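Local atomic coordinates of kallistatin (Homo sapiens, PDB entry 6F4V), a protein that inhibits the serine protease tissue kallikrein by forming a stable equimolar complex with it while being cleaved at its own reactive site. Residues A38-L43 with T293-K298; D158-L163 with Q309-S314. One frame throughout, in Å; residues are numbered along the deposited sequence.

Contact 1. Residues A38-L43 with T293-K298; sequences AAYAML and TDLFSK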
loop_
_atom_site.group_PDB
_atom_site.type_symbol
_atom_site.label_atom_id
_atom_site.label_comp_id
_atom_site.label_asym_id
_atom_site.label_seq_id
_atom_site.Cartn_x
_atom_site.Cartn_y
_atom_site.Cartn_z
ATOM N N ALA A 38 7.986 -3.164 -3.218
ATOM C CA ALA A 38 8.291 -4.129 -4.266
ATOM C C ALA A 38 8.690 -3.493 -5.599
ATOM O O ALA A 38 9.578 -4.017 -6.274
ATOM C CB ALA A 38 7.127 -5.094 -4.485
ATOM N N ALA A 39 8.050 -2.391 -5.968
ATOM C CA ALA A 39 8.440 -1.643 -7.187
ATOM C C ALA A 39 9.884 -1.148 -7.110
ATOM O O ALA A 39 10.693 -1.326 -8.035
ATOM C CB ALA A 39 7.483 -0.488 -7.442
ATOM N N TYR A 40 10.196 -0.516 -6.001
ATOM C CA TYR A 40 11.525 0.073 -5.822
ATOM C C TYR A 40 12.616 -0.968 -5.588
ATOM O O TYR A 40 13.729 -0.820 -6.092
ATOM C CB TYR A 40 11.471 1.168 -4.763
ATOM C CG TYR A 40 10.906 2.458 -5.324
ATOM C CD1 TYR A 40 9.564 2.579 -5.698
ATOM C CD2 TYR A 40 11.722 3.556 -5.534
ATOM C CE1 TYR A 40 9.058 3.754 -6.231
ATOM C CE2 TYR A 40 11.217 4.737 -6.039
ATOM C CZ TYR A 40 9.906 4.838 -6.403
ATOM O OH TYR A 40 9.475 6.022 -6.936
ATOM N N ALA A 41 12.287 -2.060 -4.897
ATOM C CA ALA A 41 13.242 -3.160 -4.782
ATOM C C ALA A 41 13.528 -3.788 -6.161
ATOM O O ALA A 41 14.706 -4.029 -6.529
ATOM C CB ALA A 41 12.743 -4.192 -3.801
ATOM N N MET A 42 12.490 -3.953 -6.963
ATOM C CA MET A 42 12.700 -4.432 -8.331
ATOM C C MET A 42 13.582 -3.482 -9.174
ATOM O O MET A 42 14.516 -3.940 -9.851
ATOM C CB MET A 42 11.364 -4.665 -9.018
ATOM C CG MET A 42 11.512 -5.288 -10.406
ATOM S SD MET A 42 9.895 -5.740 -11.065
ATOM C CE MET A 42 9.229 -4.240 -11.536
ATOM N N LEU A 43 13.273 -2.185 -9.126
ATOM C CA LEU A 43 14.069 -1.153 -9.788
ATOM C C LEU A 43 15.543 -1.238 -9.421
ATOM O O LEU A 43 16.410 -1.058 -10.307
ATOM C CB LEU A 43 13.538 0.241 -9.431
ATOM C CG LEU A 43 14.312 1.434 -9.994
ATOM C CD1 LEU A 43 14.200 1.505 -11.498
ATOM C CD2 LEU A 43 13.788 2.700 -9.367
ATOM N N THR A 293 17.059 10.654 -2.164
ATOM C CA THR A 293 17.665 11.785 -2.884
ATOM C C THR A 293 18.590 11.328 -4.009
ATOM O O THR A 293 18.538 11.900 -5.101
ATOM C CB THR A 293 18.425 12.717 -1.939
ATOM O OG1 THR A 293 19.354 11.931 -1.170
ATOM C CG2 THR A 293 17.470 13.406 -1.047
ATOM N N ASP A 294 19.392 10.291 -3.790
ATOM C CA ASP A 294 20.287 9.805 -4.848
ATOM C C ASP A 294 19.517 9.389 -6.084
ATOM O O ASP A 294 19.842 9.818 -7.199
ATOM C CB ASP A 294 21.185 8.658 -4.398
ATOM C CG ASP A 294 22.043 8.109 -5.542
ATOM O OD1 ASP A 294 23.056 8.775 -5.845
ATOM O OD2 ASP A 294 21.690 7.050 -6.141
ATOM N N LEU A 295 18.497 8.553 -5.899
ATOM C CA LEU A 295 17.765 8.000 -7.034
ATOM C C LEU A 295 17.162 9.064 -7.946
ATOM O O LEU A 295 17.133 8.901 -9.192
ATOM C CB LEU A 295 16.662 7.017 -6.552
ATOM C CG LEU A 295 15.747 6.461 -7.634
ATOM C CD1 LEU A 295 16.560 5.684 -8.662
ATOM C CD2 LEU A 295 14.665 5.546 -7.065
ATOM N N PHE A 296 16.656 10.124 -7.341
ATOM C CA PHE A 296 16.002 11.212 -8.082
ATOM C C PHE A 296 16.937 12.364 -8.446
ATOM O O PHE A 296 16.465 13.425 -8.848
ATOM C CB PHE A 296 14.789 11.697 -7.299
ATOM C CG PHE A 296 13.710 10.653 -7.236
ATOM C CD1 PHE A 296 12.960 10.371 -8.368
ATOM C CD2 PHE A 296 13.509 9.904 -6.096
ATOM C CE1 PHE A 296 11.999 9.352 -8.346
ATOM C CE2 PHE A 296 12.517 8.930 -6.056
ATOM C CZ PHE A 296 11.764 8.662 -7.181
ATOM N N SER A 297 18.240 12.133 -8.368
ATOM C CA SER A 297 19.237 13.157 -8.683
ATOM C C SER A 297 19.912 12.855 -9.995
ATOM O O SER A 297 19.784 11.766 -10.553
ATOM C CB SER A 297 20.292 13.210 -7.576
ATOM O OG SER A 297 21.181 12.106 -7.684
ATOM N N LYS A 298 20.692 13.835 -10.456
ATOM C CA LYS A 298 21.543 13.673 -11.600
ATOM C C LYS A 298 22.657 12.620 -11.400
ATOM O O LYS A 298 23.346 12.245 -12.378
ATOM C CB LYS A 298 22.153 15.049 -11.949
ATOM C CG LYS A 298 23.219 15.546 -10.980
ATOM C CD LYS A 298 23.710 16.950 -11.337
ATOM C CE LYS A 298 22.760 18.038 -10.973
ATOM N NZ LYS A 298 22.697 18.210 -9.508
#
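Helix 33-44 of the serpin fold meets the loop that precedes strand 312-324 through two residues on each side, Tyr40 and Leu43 against Leu295 and Phe296. The CA atoms of Tyr40 and Leu295 stand 10.2 Å apart, so side chains alone bridge the gap. Leu295 CD2 lies 3.7 Å from Tyr40 CE2, coming at the ring obliquely, and 3.8 Å from Leu43 CD2. The two leucines reach toward each other tip to tip; in both, CG is anti to the backbone N (chi1 177° in Leu43, 175° in Leu295), which extends the branches into the interface. Helix 33-44 packs against one face of the large serpin sheet, Ala39 on Leu163 and Leu43 on Ile339, and Phe337 of strand 328-340 touches Tyr40, Leu43 and Leu295, its ring nearly perpendicular to that of Tyr40. Phe296 CZ meets the edge of the tyrosine, the two side chains crossing at about a right angle, and lies 3.5 Å from Tyr40 OH, which sits in the plane of the Phe296 ring; the hydroxyl is hydrogen-bonded to Ser316. A type I turn from Asp294 to Ser297 presents Leu295 and Phe296, with Asp294 O accepting both Ser297 N (3.0 Å) and Ser297 OG (2.7 Å).

Contact 2. Residues D158-L163 with Q309-S314; sequences DVLMVL and QKLEAS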
loop_
_atom_site.group_PDB
_atom_site.type_symbol
_atom_site.label_atom_id
_atom_site.label_comp_id
_atom_site.label_asym_id
_atom_site.label_seq_id
_atom_site.Cartn_x
_atom_site.Cartn_y
_atom_site.Cartn_z
ATOM N N ASP A 158 11.243 11.237 -24.011
ATOM C CA ASP A 158 12.575 10.619 -23.878
ATOM C C ASP A 158 12.628 9.448 -22.860
ATOM O O ASP A 158 13.706 9.041 -22.423
ATOM C CB ASP A 158 13.617 11.697 -23.514
ATOM C CG ASP A 158 13.219 12.534 -22.298
ATOM O OD1 ASP A 158 12.066 12.417 -21.832
ATOM O OD2 ASP A 158 14.058 13.328 -21.818
ATOM N N VAL A 159 11.467 8.922 -22.485
ATOM C CA VAL A 159 11.394 7.738 -21.627
ATOM C C VAL A 159 11.717 6.495 -22.442
ATOM O O VAL A 159 11.264 6.371 -23.575
ATOM C CB VAL A 159 10.002 7.627 -20.963
ATOM C CG1 VAL A 159 9.787 6.263 -20.313
ATOM C CG2 VAL A 159 9.831 8.747 -19.952
ATOM N N LEU A 160 12.511 5.591 -21.868
ATOM C CA LEU A 160 12.850 4.313 -22.500
ATOM C C LEU A 160 12.345 3.083 -21.738
ATOM O O LEU A 160 12.431 1.970 -22.247
ATOM C CB LEU A 160 14.368 4.217 -22.651
ATOM C CG LEU A 160 15.043 5.368 -23.430
ATOM C CD1 LEU A 160 16.556 5.275 -23.244
ATOM C CD2 LEU A 160 14.664 5.369 -24.916
ATOM N N MET A 161 11.843 3.272 -20.513
ATOM C CA MET A 161 11.284 2.149 -19.763
ATOM C C MET A 161 10.328 2.662 -18.698
ATOM O O MET A 161 10.585 3.672 -18.069
ATOM C CB MET A 161 12.402 1.315 -19.105
ATOM C CG MET A 161 11.918 0.070 -18.385
ATOM S SD MET A 161 13.239 -0.731 -17.449
ATOM C CE MET A 161 13.023 0.065 -15.852
ATOM N N VAL A 162 9.230 1.942 -18.504
ATOM C CA VAL A 162 8.368 2.182 -17.365
ATOM C C VAL A 162 8.199 0.860 -16.630
ATOM O O VAL A 162 7.796 -0.147 -17.225
ATOM C CB VAL A 162 7.005 2.750 -17.773
ATOM C CG1 VAL A 162 6.109 2.905 -16.548
ATOM C CG2 VAL A 162 7.176 4.079 -18.466
ATOM N N LEU A 163 8.546 0.881 -15.347
ATOM C CA LEU A 163 8.314 -0.226 -14.445
ATOM C C LEU A 163 6.970 -0.004 -13.787
ATOM O O LEU A 163 6.641 1.116 -13.402
ATOM C CB LEU A 163 9.413 -0.222 -13.404
ATOM C CG LEU A 163 9.396 -1.202 -12.266
ATOM C CD1 LEU A 163 10.853 -1.508 -11.876
ATOM C CD2 LEU A 163 8.586 -0.727 -11.063
ATOM N N GLN A 309 22.686 3.969 -23.184
ATOM C CA GLN A 309 22.456 5.371 -22.845
ATOM C C GLN A 309 22.683 5.559 -21.343
ATOM O O GLN A 309 22.593 4.592 -20.559
ATOM C CB GLN A 309 21.007 5.786 -23.159
ATOM C CG GLN A 309 20.566 5.695 -24.617
ATOM C CD GLN A 309 21.126 6.807 -25.506
ATOM O OE1 GLN A 309 21.816 7.730 -25.049
ATOM N NE2 GLN A 309 20.828 6.715 -26.793
ATOM N N LYS A 310 22.974 6.803 -20.956
ATOM C CA LYS A 310 22.997 7.198 -19.541
ATOM C C LYS A 310 21.573 7.499 -19.074
ATOM O O LYS A 310 20.910 8.393 -19.605
ATOM C CB LYS A 310 23.920 8.397 -19.297
ATOM C CG LYS A 310 25.379 8.011 -19.465
ATOM C CD LYS A 310 26.337 8.888 -18.679
ATOM C CE LYS A 310 27.772 8.452 -18.966
ATOM N NZ LYS A 310 28.767 9.065 -18.043
ATOM N N LEU A 311 21.115 6.747 -18.075
ATOM C CA LEU A 311 19.717 6.775 -17.689
ATOM C C LEU A 311 19.486 7.596 -16.441
ATOM O O LEU A 311 20.330 7.646 -15.559
ATOM C CB LEU A 311 19.216 5.353 -17.454
ATOM C CG LEU A 311 19.255 4.430 -18.676
ATOM C CD1 LEU A 311 18.610 3.113 -18.314
ATOM C CD2 LEU A 311 18.546 5.037 -19.879
ATOM N N GLU A 312 18.313 8.206 -16.345
ATOM C CA GLU A 312 17.942 8.836 -15.084
ATOM C C GLU A 312 16.454 8.636 -14.769
ATOM O O GLU A 312 15.644 8.295 -15.649
ATOM C CB GLU A 312 18.404 10.302 -15.066
ATOM C CG GLU A 312 17.582 11.241 -15.886
ATOM C CD GLU A 312 18.277 12.589 -16.127
ATOM O OE1 GLU A 312 19.104 13.034 -15.274
ATOM O OE2 GLU A 312 17.979 13.185 -17.189
ATOM N N ALA A 313 16.114 8.826 -13.499
ATOM C CA ALA A 313 14.730 8.726 -13.057
ATOM C C ALA A 313 13.882 9.810 -13.703
ATOM O O ALA A 313 14.339 10.931 -13.847
ATOM C CB ALA A 313 14.654 8.858 -11.545
ATOM N N SER A 314 12.666 9.453 -14.108
ATOM C CA SER A 314 11.665 10.387 -14.559
ATOM C C SER A 314 10.508 10.332 -13.525
ATOM O O SER A 314 10.772 10.364 -12.325
ATOM C CB SER A 314 11.238 10.099 -16.002
ATOM O OG SER A 314 10.522 11.223 -16.529
#
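Apolar side-chain packing joins Leu160 to Leu311 across an intervening strand of the large serpin sheet, near the ends of strands 159-172 and 312-324. The two strands are not direct neighbours: strand 328-340 runs between them, antiparallel to both, in the position that the inserted reactive-centre loop takes in cleaved serpins, and is probably that loop itself. Ile339 of that strand bonds through its backbone to Leu160 and Met161, and Phe341, just past its end, to Asp158; on the other flank Leu160 bonds Ser100 of strand 89-100. Leu160 and Met161 face Ile339 as a classic beta bulge. From this bulge Leu160 projects toward the other segment, its chi1 of -56° setting CG beside the backbone N and sending CD1 to within 3.9 Å of Leu311 CD2, the two side chains crossing at a slant. The same CD1 also approaches Gln309 CG at 4.3 Å, while Phe341 touches both Leu160 and Gln309. At the other end of the contact, Val159 CG2 and Ser314 OG come no closer than 4.3 Å, a loose approach. The link between the segments is therefore dispersive, while the directional bonds of 158-163 go to the strands on its two flanks.

In the fold
Contacts 1 and 2 have centres 12 Å apart, on the same side of the chain's centre. Their segments alternate along the sequence (38-43, 158-163, 293-298, 309-314), so the two contacts interleave along the chain. Strand 328-340 is common to both: Phe337 packs at contact 1, while Ile339 packs and pairs at contact 2. Direct touches tie them as well: Leu163 CD1 lies 3.7 Å from Leu43 N, placing strand 159-172 against helix 33-44, and Ala313 CB lies 3.4 Å from Leu295 O. Strand 328-340 lies between strands 159-172 and 312-324, antiparallel to both, which is consistent with the inserted reactive-centre loop of a cleaved serpin.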